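Local coordinates for dally-like protein (Drosophila melanogaster, PDB 3ODN) that probably serves as a cell-surface heparan sulfate proteoglycan of the glypican family and takes part in hedgehog signaling, perhaps through its helical core, at residues A90-S95 with M288-L293; T146-M151 with K174-F179; K150-L155 with N164-V169. The protein carries 2 engineered substitutions. One frame throughout, in Å; residues are numbered along the deposited sequence.

Interaction 1. Residues A90-S95 with M288-L293; sequences ALLKES and MVVEPL
Ser95 and Val290 meet where the long helix 48-106 passes the type I beta turn from Val290 to Leu293, and the nearest backbone approach is 5.5 Å between Ser95 CA and Glu291 CA. Ser95 points toward the turn. Ser95 OG lies anti to the backbone N (chi1 174°) and donates a hydrogen bond of 2.7 Å to Val290 O. The hydroxyl does not lie in the plane of the carbonyl. It sits above it, 42° out of the plane, with a C=O...donor angle of 135°. Val290 O also takes a weak bond from Leu293 N at 3.3 Å, which belongs to the turn. Val290 O therefore serves both the turn and the passing helix.

Apolar packing lies beside this bond. Val290 CG1 rests 3.5 Å from Ser95 CB. Leu92 CD1 comes up to Val290 CG1 at 3.8 Å, and the two side chains cross at about a right angle. Leu91 is more distant, with its CG 4.3 Å from Val290 CG1. Phe194 of helix 182-214 touches both Leu92 and Val290, and Phe122 of helix 115-131 lies against Ser95. The Ser95-Val290 side of the contact is thus buried among helices, while Glu291 lies at the surface.

On the outer side, Glu94 OE2 and Glu291 OE2 are 4.8 Å apart. These like charges would probably repel mildly, and both residues are exposed, so solvent can screen them. One short hydroxyl-to-carbonyl bond between buried residues, with the Val290 CG1 methyl packed beside it, ties the turn to the long helix.

Interaction 2. Residues T146-M151 with K174-F179; sequences TLYQKM and KELKPF
Tyr148 and Phe179 pack together in a buried contact of the glypican alpha-helical bundle. Helix 136-155 lies here against the stretch where helix 163-176 gives way to a loop. Lys177 leaves helical geometry with a positive phi of 50°, and Pro178 and Phe179 follow it with their side chains set toward the helix.

The clearest aromatic interaction is a CH-pi contact. Pro178 CG lies over one face of the Tyr148 ring, 3.7 Å from its centroid and displaced toward the rim at CD1 and CE1. Tyr148 CG is anti to the backbone N (chi1 164°), which starts the side chain off toward the loop. A Met-aromatic contact accompanies it: Met151 SD approaches the edge of the Phe179 ring, 4.0 Å from CE2.

Apolar packing adds two contacts. Leu147 CG comes obliquely to Phe179 CZ at 3.8 Å. Tyr148 CB meets Phe179 CZ at 3.7 Å. Separately, Tyr148 OH makes a van der Waals contact with Leu176 CD1 at 3.6 Å. An alanine in place of Tyr148 would keep the CB contact with Phe179 but would probably open a gap over Pro178 and beside Leu176.

Helix 293-306 flanks the site, with Phe304 touching Met151 and Pro178, and Ala300 touching Phe179. Helix 308-318 adds Val315 against Tyr148 and Leu176. Phe179 O also binds Asn303 ND2, which ties the loop to helix 293-306. The phenylalanine is pushed right up to the helix backbone: Phe179 CZ lies 3.5 Å from Tyr148 N, which sits at the ring edge and in the ring plane.

Interaction 3. Residues K150-L155 with N164-V169; sequences KMFTVL and NYMRCV
Asn164 OD1 is gripped by both terminal nitrogens of Arg167, one helical turn along the same segment. The bond from Arg167 NH2 to Asn164 OD1 is 2.8 Å, with its donor above the amide plane, and the one from NH1 is weak. This pair lies on the surface, on the outer side of helix 163-176.

Across the contact Phe152 and Met166 carry the packing. The methionine chain bends at chi2 and chi3, and the last bend (chi3 -70°) places CE against helix 136-155. Met166 CE lies 3.7 Å from Thr153 CG2 and 4.0 Å from Phe152 CD1. The sulfur joins the phenylalanine in an oblique Met-aromatic contact. Val169 CG1 backs this up, 4.3 Å from Phe152 CG, and Tyr165 CE2 is 4.4 Å from Phe152 CE1. Thr153 presents its methyl to the methionine, while its OG1 has both Gln149 O and Lys150 O of its own helix within reach.

The two helical segments run at 122° to each other, with axes 11.3 Å apart. Phe161, from the connecting loop, meets the rings of Phe152 and Tyr165. Val315 of helix 308-318 touches Phe152 and Val169, and just beyond that helix Cys319 forms a disulfide with Cys168.

In the fold
Interactions 2 and 3 are neighbours, with centres about 9 Å apart. They share Lys150 and Met151 of helix 136-155 and touch directly. Interaction 3 packs that helix on helix 163-176, close to the link between them. Interaction 2 sets it mainly against the loop that follows helix 163-176. Interaction 1 is more distant, its centre about 24 Å from that of interaction 2 and 30 Å from that of interaction 3. It joins helix 48-106 to residues 288-293, so the other two are nested inside the loop it closes. All three belong to the elongated, helical glypican core. Interaction 1 ties distant parts of the chain together, whereas interactions 2 and 3 are local.

Interaction 1. Residues A90-S95 with M288-L293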
# COMPACT_ATOMS: atom_id res chain seq x y z
N ALA A 90 -11.48 10.25 -8.04
CA ALA A 90 -11.79 11.66 -8.31
C ALA A 90 -10.88 12.20 -9.43
O ALA A 90 -11.39 12.74 -10.41
CB ALA A 90 -11.63 12.49 -7.03
N LEU A 91 -9.55 12.01 -9.30
CA LEU A 91 -8.53 12.39 -10.27
C LEU A 91 -8.79 11.71 -11.63
O LEU A 91 -8.61 12.35 -12.66
CB LEU A 91 -7.13 12.00 -9.73
CG LEU A 91 -5.92 12.07 -10.68
CD1 LEU A 91 -5.36 13.48 -10.78
CD2 LEU A 91 -4.82 11.09 -10.25
N LEU A 92 -9.18 10.41 -11.60
CA LEU A 92 -9.45 9.61 -12.78
C LEU A 92 -10.76 10.05 -13.46
O LEU A 92 -10.83 10.00 -14.68
CB LEU A 92 -9.39 8.10 -12.47
CG LEU A 92 -9.44 7.05 -13.63
CD1 LEU A 92 -8.32 7.27 -14.67
CD2 LEU A 92 -9.34 5.65 -13.09
N LYS A 93 -11.75 10.56 -12.68
CA LYS A 93 -13.00 11.05 -13.24
C LYS A 93 -12.79 12.45 -13.82
O LYS A 93 -13.43 12.78 -14.82
CB LYS A 93 -14.14 11.01 -12.22
CG LYS A 93 -15.53 11.03 -12.89
CD LYS A 93 -16.71 10.67 -11.97
CE LYS A 93 -17.10 9.21 -12.01
NZ LYS A 93 -16.29 8.39 -11.06
N GLU A 94 -11.88 13.24 -13.22
CA GLU A 94 -11.49 14.58 -13.67
C GLU A 94 -10.80 14.46 -15.04
O GLU A 94 -11.14 15.19 -15.95
CB GLU A 94 -10.54 15.24 -12.63
CG GLU A 94 -10.84 16.70 -12.35
CD GLU A 94 -10.29 17.75 -13.31
OE1 GLU A 94 -11.00 18.76 -13.55
OE2 GLU A 94 -9.14 17.59 -13.77
N SER A 95 -9.88 13.50 -15.18
CA SER A 95 -9.14 13.18 -16.40
C SER A 95 -10.08 12.74 -17.52
O SER A 95 -9.93 13.23 -18.64
CB SER A 95 -8.11 12.08 -16.11
OG SER A 95 -7.42 11.60 -17.25
N MET A 288 1.17 12.65 -13.06
CA MET A 288 1.91 12.98 -14.29
C MET A 288 1.52 12.07 -15.49
O MET A 288 1.89 12.38 -16.63
CB MET A 288 3.45 12.95 -14.08
CG MET A 288 4.02 14.04 -13.15
SD MET A 288 3.35 15.73 -13.26
CE MET A 288 3.69 16.15 -15.00
N VAL A 289 0.77 10.97 -15.23
CA VAL A 289 0.31 10.02 -16.25
C VAL A 289 -1.16 10.31 -16.62
O VAL A 289 -1.47 10.49 -17.79
CB VAL A 289 0.54 8.53 -15.84
CG1 VAL A 289 0.16 7.57 -16.98
CG2 VAL A 289 1.98 8.29 -15.43
N VAL A 290 -2.04 10.32 -15.60
CA VAL A 290 -3.48 10.48 -15.69
C VAL A 290 -3.93 11.91 -15.98
O VAL A 290 -4.74 12.10 -16.89
CB VAL A 290 -4.19 9.82 -14.46
CG1 VAL A 290 -5.70 10.08 -14.45
CG2 VAL A 290 -3.92 8.32 -14.42
N GLU A 291 -3.47 12.92 -15.20
CA GLU A 291 -3.86 14.31 -15.42
C GLU A 291 -3.59 14.84 -16.87
O GLU A 291 -4.52 15.39 -17.47
CB GLU A 291 -3.35 15.26 -14.30
CG GLU A 291 -3.38 16.74 -14.67
CD GLU A 291 -3.75 17.69 -13.55
OE1 GLU A 291 -3.25 17.51 -12.41
OE2 GLU A 291 -4.50 18.65 -13.82
N PRO A 292 -2.37 14.68 -17.46
CA PRO A 292 -2.15 15.19 -18.83
C PRO A 292 -2.29 14.11 -19.90
O PRO A 292 -1.63 14.20 -20.94
CB PRO A 292 -0.70 15.69 -18.76
CG PRO A 292 -0.05 14.87 -17.59
CD PRO A 292 -1.12 14.09 -16.92
N LEU A 293 -3.12 13.09 -19.64
CA LEU A 293 -3.33 11.95 -20.54
C LEU A 293 -3.90 12.37 -21.90
O LEU A 293 -3.50 11.82 -22.92
CB LEU A 293 -4.15 10.82 -19.87
CG LEU A 293 -4.30 9.48 -20.62
CD1 LEU A 293 -2.94 8.93 -21.10
CD2 LEU A 293 -4.95 8.45 -19.72

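Interaction 2. Residues T146-M151 with K174-F179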
# COMPACT_ATOMS: atom_id res chain seq x y z
N THR A 146 -6.27 0.12 -32.67
CA THR A 146 -7.60 0.54 -33.10
C THR A 146 -7.53 2.00 -33.57
O THR A 146 -8.12 2.34 -34.59
CB THR A 146 -8.62 0.35 -31.94
OG1 THR A 146 -8.61 -1.02 -31.49
CG2 THR A 146 -10.05 0.78 -32.30
N LEU A 147 -6.82 2.85 -32.81
CA LEU A 147 -6.66 4.27 -33.10
C LEU A 147 -5.95 4.47 -34.44
O LEU A 147 -6.40 5.27 -35.24
CB LEU A 147 -5.91 4.95 -31.93
CG LEU A 147 -5.66 6.45 -31.98
CD1 LEU A 147 -6.96 7.24 -31.97
CD2 LEU A 147 -4.80 6.87 -30.83
N TYR A 148 -4.89 3.69 -34.70
CA TYR A 148 -4.13 3.71 -35.96
C TYR A 148 -4.96 3.28 -37.19
O TYR A 148 -4.83 3.89 -38.25
CB TYR A 148 -2.88 2.82 -35.80
CG TYR A 148 -2.18 2.41 -37.08
CD1 TYR A 148 -1.63 3.36 -37.93
CD2 TYR A 148 -1.99 1.07 -37.39
CE1 TYR A 148 -0.95 2.99 -39.09
CE2 TYR A 148 -1.29 0.68 -38.53
CZ TYR A 148 -0.78 1.64 -39.38
OH TYR A 148 -0.10 1.26 -40.52
N GLN A 149 -5.76 2.20 -37.05
CA GLN A 149 -6.58 1.67 -38.14
C GLN A 149 -7.65 2.65 -38.54
O GLN A 149 -7.79 2.92 -39.74
CB GLN A 149 -7.16 0.29 -37.79
CG GLN A 149 -6.27 -0.87 -38.23
CD GLN A 149 -6.90 -2.18 -37.89
OE1 GLN A 149 -7.83 -2.65 -38.56
NE2 GLN A 149 -6.44 -2.80 -36.83
N LYS A 150 -8.33 3.25 -37.53
CA LYS A 150 -9.36 4.28 -37.71
C LYS A 150 -8.76 5.50 -38.41
O LYS A 150 -9.34 6.01 -39.35
CB LYS A 150 -9.93 4.73 -36.35
CG LYS A 150 -10.74 3.68 -35.60
CD LYS A 150 -12.08 3.35 -36.24
CE LYS A 150 -12.94 2.59 -35.26
NZ LYS A 150 -13.33 3.44 -34.11
N MET A 151 -7.59 5.95 -37.93
CA MET A 151 -6.90 7.12 -38.45
C MET A 151 -6.31 6.92 -39.84
O MET A 151 -6.29 7.88 -40.61
CB MET A 151 -5.83 7.62 -37.47
CG MET A 151 -6.41 8.38 -36.31
SD MET A 151 -5.12 8.97 -35.22
CE MET A 151 -4.43 10.30 -36.25
N LYS A 174 3.61 -2.08 -35.52
CA LYS A 174 4.78 -1.97 -34.65
C LYS A 174 6.11 -1.81 -35.40
O LYS A 174 7.07 -1.28 -34.83
CB LYS A 174 4.79 -3.05 -33.55
CG LYS A 174 3.74 -2.80 -32.45
CD LYS A 174 4.15 -3.31 -31.06
CE LYS A 174 3.25 -2.77 -29.98
NZ LYS A 174 3.53 -3.36 -28.64
N GLU A 175 6.15 -2.19 -36.69
CA GLU A 175 7.31 -2.05 -37.57
C GLU A 175 7.40 -0.60 -38.10
O GLU A 175 8.50 -0.05 -38.21
CB GLU A 175 7.23 -3.07 -38.73
CG GLU A 175 8.45 -3.11 -39.64
CD GLU A 175 8.41 -4.14 -40.75
OE1 GLU A 175 7.51 -4.06 -41.62
OE2 GLU A 175 9.31 -5.01 -40.78
N LEU A 176 6.24 0.01 -38.42
CA LEU A 176 6.11 1.36 -38.98
C LEU A 176 6.18 2.52 -37.98
O LEU A 176 6.56 3.62 -38.38
CB LEU A 176 4.84 1.48 -39.86
CG LEU A 176 4.67 0.46 -41.01
CD1 LEU A 176 3.28 0.56 -41.62
CD2 LEU A 176 5.73 0.64 -42.10
N LYS A 177 5.81 2.27 -36.69
CA LYS A 177 5.77 3.25 -35.59
C LYS A 177 4.99 4.51 -36.01
O LYS A 177 5.60 5.53 -36.32
CB LYS A 177 7.18 3.56 -35.05
CG LYS A 177 7.63 2.60 -33.95
CD LYS A 177 9.14 2.63 -33.78
CE LYS A 177 9.62 1.63 -32.75
NZ LYS A 177 9.49 2.14 -31.36
N PRO A 178 3.63 4.42 -36.11
CA PRO A 178 2.85 5.56 -36.61
C PRO A 178 2.77 6.73 -35.66
O PRO A 178 2.74 7.88 -36.09
CB PRO A 178 1.47 4.96 -36.89
CG PRO A 178 1.65 3.47 -36.77
CD PRO A 178 2.75 3.28 -35.81
N PHE A 179 2.70 6.43 -34.35
CA PHE A 179 2.62 7.41 -33.28
C PHE A 179 4.01 7.57 -32.63
O PHE A 179 4.14 8.17 -31.55
CB PHE A 179 1.59 6.95 -32.24
CG PHE A 179 0.24 6.52 -32.78
CD1 PHE A 179 -0.21 5.22 -32.60
CD2 PHE A 179 -0.60 7.43 -33.41
CE1 PHE A 179 -1.47 4.84 -33.06
CE2 PHE A 179 -1.85 7.04 -33.87
CZ PHE A 179 -2.29 5.75 -33.68

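Interaction 3. Residues K150-L155 with N164-V169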
# COMPACT_ATOMS: atom_id res chain seq x y z
N LYS A 150 -8.33 3.25 -37.53
CA LYS A 150 -9.36 4.28 -37.71
C LYS A 150 -8.76 5.50 -38.41
O LYS A 150 -9.34 6.01 -39.35
CB LYS A 150 -9.93 4.73 -36.35
CG LYS A 150 -10.74 3.68 -35.60
CD LYS A 150 -12.08 3.35 -36.24
CE LYS A 150 -12.94 2.59 -35.26
NZ LYS A 150 -13.33 3.44 -34.11
N MET A 151 -7.59 5.95 -37.93
CA MET A 151 -6.90 7.12 -38.45
C MET A 151 -6.31 6.92 -39.84
O MET A 151 -6.29 7.88 -40.61
CB MET A 151 -5.83 7.62 -37.47
CG MET A 151 -6.41 8.38 -36.31
SD MET A 151 -5.12 8.97 -35.22
CE MET A 151 -4.43 10.30 -36.25
N PHE A 152 -5.84 5.69 -40.17
CA PHE A 152 -5.30 5.42 -41.49
C PHE A 152 -6.44 5.53 -42.50
O PHE A 152 -6.30 6.25 -43.50
CB PHE A 152 -4.61 4.04 -41.56
CG PHE A 152 -4.06 3.71 -42.94
CD1 PHE A 152 -4.82 2.97 -43.85
CD2 PHE A 152 -2.83 4.20 -43.35
CE1 PHE A 152 -4.34 2.72 -45.14
CE2 PHE A 152 -2.35 3.93 -44.64
CZ PHE A 152 -3.11 3.19 -45.53
N THR A 153 -7.58 4.86 -42.22
CA THR A 153 -8.78 4.88 -43.05
C THR A 153 -9.32 6.28 -43.26
O THR A 153 -9.51 6.66 -44.40
CB THR A 153 -9.83 3.87 -42.57
OG1 THR A 153 -9.86 3.82 -41.15
CG2 THR A 153 -9.58 2.49 -43.10
N VAL A 154 -9.49 7.08 -42.18
CA VAL A 154 -9.97 8.46 -42.22
C VAL A 154 -9.15 9.31 -43.23
O VAL A 154 -9.74 9.95 -44.12
CB VAL A 154 -10.01 9.09 -40.79
CG1 VAL A 154 -10.16 10.61 -40.83
CG2 VAL A 154 -11.13 8.49 -39.95
N LEU A 155 -7.80 9.30 -43.09
CA LEU A 155 -6.87 10.03 -43.96
C LEU A 155 -6.98 9.57 -45.42
O LEU A 155 -7.01 10.40 -46.33
CB LEU A 155 -5.43 9.84 -43.45
CG LEU A 155 -4.31 10.39 -44.32
CD1 LEU A 155 -3.96 11.81 -43.94
CD2 LEU A 155 -3.08 9.52 -44.24
N ASN A 164 -9.13 -7.85 -45.39
CA ASN A 164 -7.80 -8.42 -45.68
C ASN A 164 -6.73 -7.33 -45.74
O ASN A 164 -5.62 -7.56 -45.26
CB ASN A 164 -7.81 -9.24 -46.97
CG ASN A 164 -8.81 -10.38 -46.98
OD1 ASN A 164 -8.76 -11.30 -46.14
ND2 ASN A 164 -9.72 -10.36 -47.94
N TYR A 165 -7.07 -6.15 -46.31
CA TYR A 165 -6.13 -5.03 -46.39
C TYR A 165 -5.81 -4.47 -45.00
O TYR A 165 -4.64 -4.38 -44.65
CB TYR A 165 -6.60 -3.91 -47.35
CG TYR A 165 -5.47 -2.99 -47.77
CD1 TYR A 165 -4.79 -3.20 -48.97
CD2 TYR A 165 -5.05 -1.94 -46.96
CE1 TYR A 165 -3.74 -2.37 -49.36
CE2 TYR A 165 -3.99 -1.12 -47.32
CZ TYR A 165 -3.33 -1.34 -48.52
OH TYR A 165 -2.28 -0.53 -48.89
N MET A 166 -6.85 -4.12 -44.21
CA MET A 166 -6.71 -3.56 -42.86
C MET A 166 -5.97 -4.45 -41.86
O MET A 166 -5.32 -3.92 -40.96
CB MET A 166 -8.04 -3.01 -42.32
CG MET A 166 -8.55 -1.76 -43.07
SD MET A 166 -7.33 -0.47 -43.48
CE MET A 166 -6.96 0.19 -41.85
N ARG A 167 -6.02 -5.79 -42.06
CA ARG A 167 -5.31 -6.78 -41.24
C ARG A 167 -3.80 -6.65 -41.47
O ARG A 167 -3.03 -6.78 -40.51
CB ARG A 167 -5.78 -8.20 -41.56
CG ARG A 167 -6.79 -8.76 -40.56
CD ARG A 167 -7.12 -10.22 -40.82
NE ARG A 167 -8.33 -10.36 -41.64
CZ ARG A 167 -8.38 -10.99 -42.82
NH1 ARG A 167 -7.29 -11.54 -43.33
NH2 ARG A 167 -9.52 -11.07 -43.49
N CYS A 168 -3.38 -6.38 -42.73
CA CYS A 168 -1.98 -6.18 -43.15
C CYS A 168 -1.42 -4.90 -42.51
O CYS A 168 -0.27 -4.87 -42.07
CB CYS A 168 -1.87 -6.14 -44.67
SG CYS A 168 -0.27 -5.55 -45.31
N VAL A 169 -2.27 -3.85 -42.46
CA VAL A 169 -2.00 -2.53 -41.89
C VAL A 169 -1.65 -2.68 -40.39
O VAL A 169 -0.61 -2.16 -39.98
CB VAL A 169 -3.18 -1.56 -42.17
CG1 VAL A 169 -2.96 -0.19 -41.53
CG2 VAL A 169 -3.41 -1.40 -43.67